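PDB 5D8Z: endoglucanase from Ganoderma lucidum, which probably hydrolyses internal beta-1,4-glucosidic bonds of cellulose and related glucans, as a family 5 glycoside hydrolase with an eight-stranded beta/alpha-barrel fold. Local coordinates for residues M162-D167 with H235-S240; I194-G199 with Q271-E276. All coordinates share one frame; numbering follows the deposited sequence.

Contact 1. Residues M162-D167 with H235-S240. With BGC (beta-D-glucopyranose), chain C.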
# COMPACT_ATOMS: atom_id res chain seq x y z
N MET A 162 -7.94 1.44 -0.62
CA MET A 162 -7.95 2.04 0.69
C MET A 162 -6.99 1.38 1.63
O MET A 162 -6.93 0.17 1.72
CB MET A 162 -9.34 1.93 1.30
CG MET A 162 -9.43 2.47 2.72
SD MET A 162 -9.05 4.22 2.91
CE MET A 162 -10.21 4.93 1.75
N ASN A 163 -6.28 2.21 2.38
CA ASN A 163 -5.28 1.73 3.29
C ASN A 163 -5.85 1.37 4.63
O ASN A 163 -6.52 2.17 5.25
CB ASN A 163 -4.26 2.80 3.54
CG ASN A 163 -3.21 2.35 4.49
OD1 ASN A 163 -2.39 1.51 4.15
ND2 ASN A 163 -3.23 2.89 5.69
N GLU A 164 -5.56 0.16 5.08
CA GLU A 164 -5.87 -0.33 6.44
C GLU A 164 -7.23 -0.02 7.07
O GLU A 164 -7.30 0.55 8.15
CB GLU A 164 -4.75 0.07 7.39
CG GLU A 164 -3.51 -0.76 7.18
CD GLU A 164 -2.43 -0.52 8.22
OE1 GLU A 164 -2.58 0.43 9.02
OE2 GLU A 164 -1.42 -1.29 8.25
N PRO A 165 -8.31 -0.46 6.44
CA PRO A 165 -9.59 -0.42 7.14
C PRO A 165 -9.50 -1.15 8.47
O PRO A 165 -8.85 -2.19 8.57
CB PRO A 165 -10.54 -1.16 6.22
CG PRO A 165 -9.88 -1.25 4.87
CD PRO A 165 -8.42 -0.95 5.05
N HIS A 166 -10.14 -0.60 9.49
CA HIS A 166 -10.11 -1.20 10.78
C HIS A 166 -11.35 -0.79 11.52
O HIS A 166 -11.99 0.18 11.16
CB HIS A 166 -8.88 -0.78 11.54
CG HIS A 166 -8.91 0.63 12.02
ND1 HIS A 166 -9.52 1.01 13.20
CD2 HIS A 166 -8.39 1.76 11.49
CE1 HIS A 166 -9.38 2.31 13.37
NE2 HIS A 166 -8.70 2.79 12.34
N ASP A 167 -11.68 -1.58 12.54
CA ASP A 167 -12.91 -1.46 13.33
C ASP A 167 -14.14 -0.99 12.52
O ASP A 167 -14.87 -0.06 12.92
CB ASP A 167 -12.66 -0.61 14.57
CG ASP A 167 -11.45 -1.12 15.40
OD1 ASP A 167 -11.54 -2.25 15.92
OD2 ASP A 167 -10.41 -0.40 15.50
N HIS A 235 -1.58 -6.65 4.91
CA HIS A 235 -0.51 -6.04 5.67
C HIS A 235 -0.18 -6.96 6.85
O HIS A 235 -1.07 -7.64 7.37
CB HIS A 235 -0.99 -4.70 6.18
CG HIS A 235 -1.17 -3.65 5.13
ND1 HIS A 235 -1.33 -2.32 5.44
CD2 HIS A 235 -1.16 -3.71 3.77
CE1 HIS A 235 -1.45 -1.62 4.33
NE2 HIS A 235 -1.34 -2.44 3.30
N LYS A 236 1.09 -6.98 7.25
CA LYS A 236 1.60 -7.85 8.33
C LYS A 236 2.98 -7.43 8.83
O LYS A 236 3.96 -7.33 8.06
CB LYS A 236 1.71 -9.30 7.85
CG LYS A 236 0.77 -10.24 8.57
CD LYS A 236 1.24 -10.51 9.98
CE LYS A 236 0.13 -10.43 11.00
NZ LYS A 236 0.75 -10.48 12.36
N TYR A 237 3.05 -7.23 10.15
CA TYR A 237 4.28 -6.78 10.79
C TYR A 237 4.79 -7.90 11.66
O TYR A 237 4.07 -8.86 11.87
CB TYR A 237 3.99 -5.52 11.60
CG TYR A 237 3.78 -4.34 10.69
CD1 TYR A 237 4.87 -3.65 10.18
CD2 TYR A 237 2.51 -3.92 10.32
CE1 TYR A 237 4.70 -2.55 9.36
CE2 TYR A 237 2.34 -2.84 9.48
CZ TYR A 237 3.44 -2.16 9.01
OH TYR A 237 3.30 -1.10 8.17
N LEU A 238 6.01 -7.80 12.17
CA LEU A 238 6.66 -8.93 12.81
C LEU A 238 6.77 -8.81 14.33
O LEU A 238 7.49 -9.58 14.97
CB LEU A 238 8.04 -9.16 12.18
CG LEU A 238 7.98 -9.85 10.79
CD1 LEU A 238 7.59 -8.86 9.70
CD2 LEU A 238 9.27 -10.54 10.39
N ASP A 239 6.04 -7.87 14.93
CA ASP A 239 6.15 -7.63 16.37
C ASP A 239 4.97 -8.26 17.07
O ASP A 239 4.02 -8.65 16.40
CB ASP A 239 6.28 -6.14 16.70
CG ASP A 239 5.23 -5.29 16.04
OD1 ASP A 239 4.81 -5.60 14.90
OD2 ASP A 239 4.84 -4.26 16.63
N SER A 240 5.05 -8.40 18.39
CA SER A 240 4.08 -9.21 19.13
C SER A 240 2.64 -8.80 18.86
O SER A 240 1.76 -9.66 18.64
CB SER A 240 4.36 -9.19 20.64
OG SER A 240 4.76 -7.90 21.08
C2 BGC C . -0.95 1.00 14.07
C3 BGC C . -0.47 1.43 12.66
C4 BGC C . -0.11 0.26 11.77
C5 BGC C . -1.22 -0.82 11.83
C6 BGC C . -0.76 -2.12 11.16
C1 BGC C . -1.93 -0.19 14.10
O2 BGC C . -1.56 2.14 14.68
O3 BGC C . 0.72 2.25 12.70
O4 BGC C . 0.19 0.80 10.47
O5 BGC C . -1.58 -1.21 13.16
O6 BGC C . -0.69 -3.20 12.08

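Contact 2. Residues I194-G199 with Q271-E276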
# COMPACT_ATOMS: atom_id res chain seq x y z
N ILE A 194 -4.16 -3.59 -12.04
CA ILE A 194 -4.48 -4.28 -10.81
C ILE A 194 -5.24 -3.27 -9.95
O ILE A 194 -5.00 -2.06 -10.03
CB ILE A 194 -3.20 -4.63 -10.01
CG1 ILE A 194 -2.21 -5.42 -10.87
CG2 ILE A 194 -3.54 -5.34 -8.73
CD1 ILE A 194 -1.21 -6.27 -10.09
N ILE A 195 -6.14 -3.79 -9.14
CA ILE A 195 -6.76 -3.03 -8.10
C ILE A 195 -6.67 -3.88 -6.83
O ILE A 195 -6.94 -5.09 -6.86
CB ILE A 195 -8.20 -2.75 -8.42
CG1 ILE A 195 -8.32 -1.84 -9.64
CG2 ILE A 195 -8.85 -2.10 -7.23
CD1 ILE A 195 -9.74 -1.80 -10.22
N LEU A 196 -6.24 -3.25 -5.74
CA LEU A 196 -5.96 -3.93 -4.49
C LEU A 196 -7.22 -3.80 -3.66
O LEU A 196 -7.86 -2.74 -3.67
CB LEU A 196 -4.75 -3.33 -3.77
CG LEU A 196 -3.48 -3.41 -4.62
CD1 LEU A 196 -2.39 -2.44 -4.21
CD2 LEU A 196 -2.92 -4.82 -4.64
N LEU A 197 -7.62 -4.88 -2.99
CA LEU A 197 -8.84 -4.85 -2.25
C LEU A 197 -8.54 -5.14 -0.80
O LEU A 197 -8.10 -6.24 -0.47
CB LEU A 197 -9.83 -5.89 -2.76
CG LEU A 197 -9.87 -6.22 -4.24
CD1 LEU A 197 -11.03 -7.18 -4.45
CD2 LEU A 197 -10.01 -4.99 -5.12
N PRO A 198 -8.81 -4.16 0.07
CA PRO A 198 -8.51 -4.21 1.47
C PRO A 198 -9.71 -4.61 2.29
O PRO A 198 -10.84 -4.27 1.92
CB PRO A 198 -8.21 -2.76 1.77
CG PRO A 198 -9.22 -2.02 0.93
CD PRO A 198 -9.45 -2.89 -0.28
N GLY A 199 -9.47 -5.36 3.36
CA GLY A 199 -10.46 -5.66 4.36
C GLY A 199 -10.11 -5.18 5.75
O GLY A 199 -9.33 -4.28 5.94
N GLN A 271 -5.48 -14.27 -5.71
CA GLN A 271 -4.18 -13.84 -5.26
C GLN A 271 -4.26 -12.71 -4.26
O GLN A 271 -5.25 -11.97 -4.22
CB GLN A 271 -3.38 -13.41 -6.48
CG GLN A 271 -3.02 -14.59 -7.34
CD GLN A 271 -2.49 -14.18 -8.68
OE1 GLN A 271 -3.10 -13.39 -9.40
NE2 GLN A 271 -1.36 -14.72 -9.03
N ALA A 272 -3.22 -12.60 -3.44
CA ALA A 272 -3.03 -11.42 -2.57
C ALA A 272 -1.67 -10.76 -2.73
O ALA A 272 -0.76 -11.31 -3.31
CB ALA A 272 -3.23 -11.80 -1.12
N PHE A 273 -1.56 -9.56 -2.17
CA PHE A 273 -0.40 -8.67 -2.32
C PHE A 273 -0.14 -8.01 -0.97
O PHE A 273 -0.99 -7.31 -0.43
CB PHE A 273 -0.74 -7.59 -3.35
CG PHE A 273 0.44 -6.83 -3.89
CD1 PHE A 273 0.35 -6.23 -5.14
CD2 PHE A 273 1.64 -6.70 -3.18
CE1 PHE A 273 1.41 -5.51 -5.67
CE2 PHE A 273 2.71 -5.97 -3.71
CZ PHE A 273 2.59 -5.38 -4.95
N ASN A 274 1.04 -8.23 -0.43
CA ASN A 274 1.40 -7.70 0.86
C ASN A 274 1.99 -6.31 0.76
O ASN A 274 3.20 -6.16 0.58
CB ASN A 274 2.40 -8.61 1.54
CG ASN A 274 2.72 -8.12 2.91
OD1 ASN A 274 1.96 -7.33 3.48
ND2 ASN A 274 3.83 -8.57 3.45
N THR A 275 1.15 -5.28 0.90
CA THR A 275 1.58 -3.92 0.61
C THR A 275 2.21 -3.18 1.79
O THR A 275 2.65 -2.05 1.65
CB THR A 275 0.39 -3.12 0.08
OG1 THR A 275 -0.77 -3.43 0.87
CG2 THR A 275 0.13 -3.46 -1.36
N GLU A 276 2.25 -3.79 2.95
CA GLU A 276 2.92 -3.20 4.08
C GLU A 276 3.52 -4.30 4.97
O GLU A 276 2.81 -5.22 5.40
CB GLU A 276 1.95 -2.33 4.90
CG GLU A 276 2.16 -0.83 4.75
CD GLU A 276 1.23 -0.00 5.65
OE1 GLU A 276 1.22 -0.21 6.89
OE2 GLU A 276 0.51 0.88 5.12

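Contact 1. Residues M162-D167 with H235-S240
A buried carboxylate-imidazole contact joins Glu164 to His235 at the C-terminal mouth of the beta/alpha barrel, where the loop after strand 157-160 meets the end of strand 230-235 and the loop that follows it. His235 ND1 donates to Glu164 OE2 over 3.0 Å, and the bond is almost straight (177°). The acceptor lies in the plane of the imidazole, whereas seen from the glutamate the histidine arrives on the anti side of the carboxylate, which is turned 56° from the ring. Extended beyond CG (chi2 -173°), the glutamate chain passes alongside the imidazole and carries the carboxylate on to the sugar. There the second oxygen is used: O4 of the bound glucose donates to Glu164 OE1 at 3.1 Å. The two hydrogen bonds use different oxygens, which probably restricts rotation of the carboxylate. Putting an alanine in place of Glu164 would probably leave His235 ND1 without its acceptor and remove this acceptor for the sugar O4. Asn163 OD1 approaches the same imidazole edge, 3.3 Å from His235 CE1, while accepting a hydrogen bond from Arg76. Tyr237, another residue of the glycan pocket, places CE2 3.6 Å from C6 of the glucose. The Asn163-Glu164-Pro165 sequence after the fourth barrel strand is consistent with Glu164 being the acid/base glutamate of GH5 enzymes. Around this site, Trp202 touches Glu164 from a neighbouring loop, Met162 and Pro165 pack on Trp174 of helix 171-187, and His235 lies against Glu276 of strand 272-277.

Contact 2. Residues I194-G199 with Q271-E276
Leu196 overlaps Phe273 and Thr275 with its two methyl branches, one to each. CD2 sits 3.6 Å from Phe273 CD1 and 3.8 Å from Phe273 CB, meeting the base of the aromatic side chain obliquely. The other branch, CD1, reaches tip to tip toward Thr275 CG2 at 3.9 Å. That threonine methyl also lies over one face of the Phe273 ring, offset toward the rim, so the three side chains form a compact apolar cluster. With CG2 anti to the carbonyl carbon, Thr275 presents its methyl to Leu196 and Phe273, while its hydroxyl is directed toward the mouth of the barrel. Strands 194-198 and 272-277 are not neighbours in the sheet: strand 230-235 runs between them, and the closest CA atoms, those of Leu196 and Phe273, are 7.6 Å apart. The contact is therefore made inside the barrel, by side chains that bridge over the intervening strand. Leu196 also touches Ile158, and Ile231 and Val307 touch Phe273. No hydrogen bond links the two segments, and the direct contact between them consists of methyl groups and an aromatic ring. Such packing depends on shape and on the exclusion of water rather than on bond direction, and it marks an apolar layer of the barrel interior, with polar groups beginning just above it at the Thr275 hydroxyl.

Contact 2 fills part of the barrel interior, and contact 1 lies about 12 Å away, centre to centre, at the mouth where glucose binds. His235 connects the two: its NE2, on the ring that holds Glu164, is 2.7 Å from Thr275 OG1 in a weak hydrogen bond. Further along strand 272-277, Glu276 takes a probable hydrogen bond from Tyr237, with 2.6 Å between Tyr237 OH and Glu276 OE1, and its backbone O lies 3.1 Å from Lys236 N. Glu164 and Glu276 both line the glycan pocket, consistent with the acid/base and nucleophile pair that GH5 enzymes carry at the ends of strands four and seven.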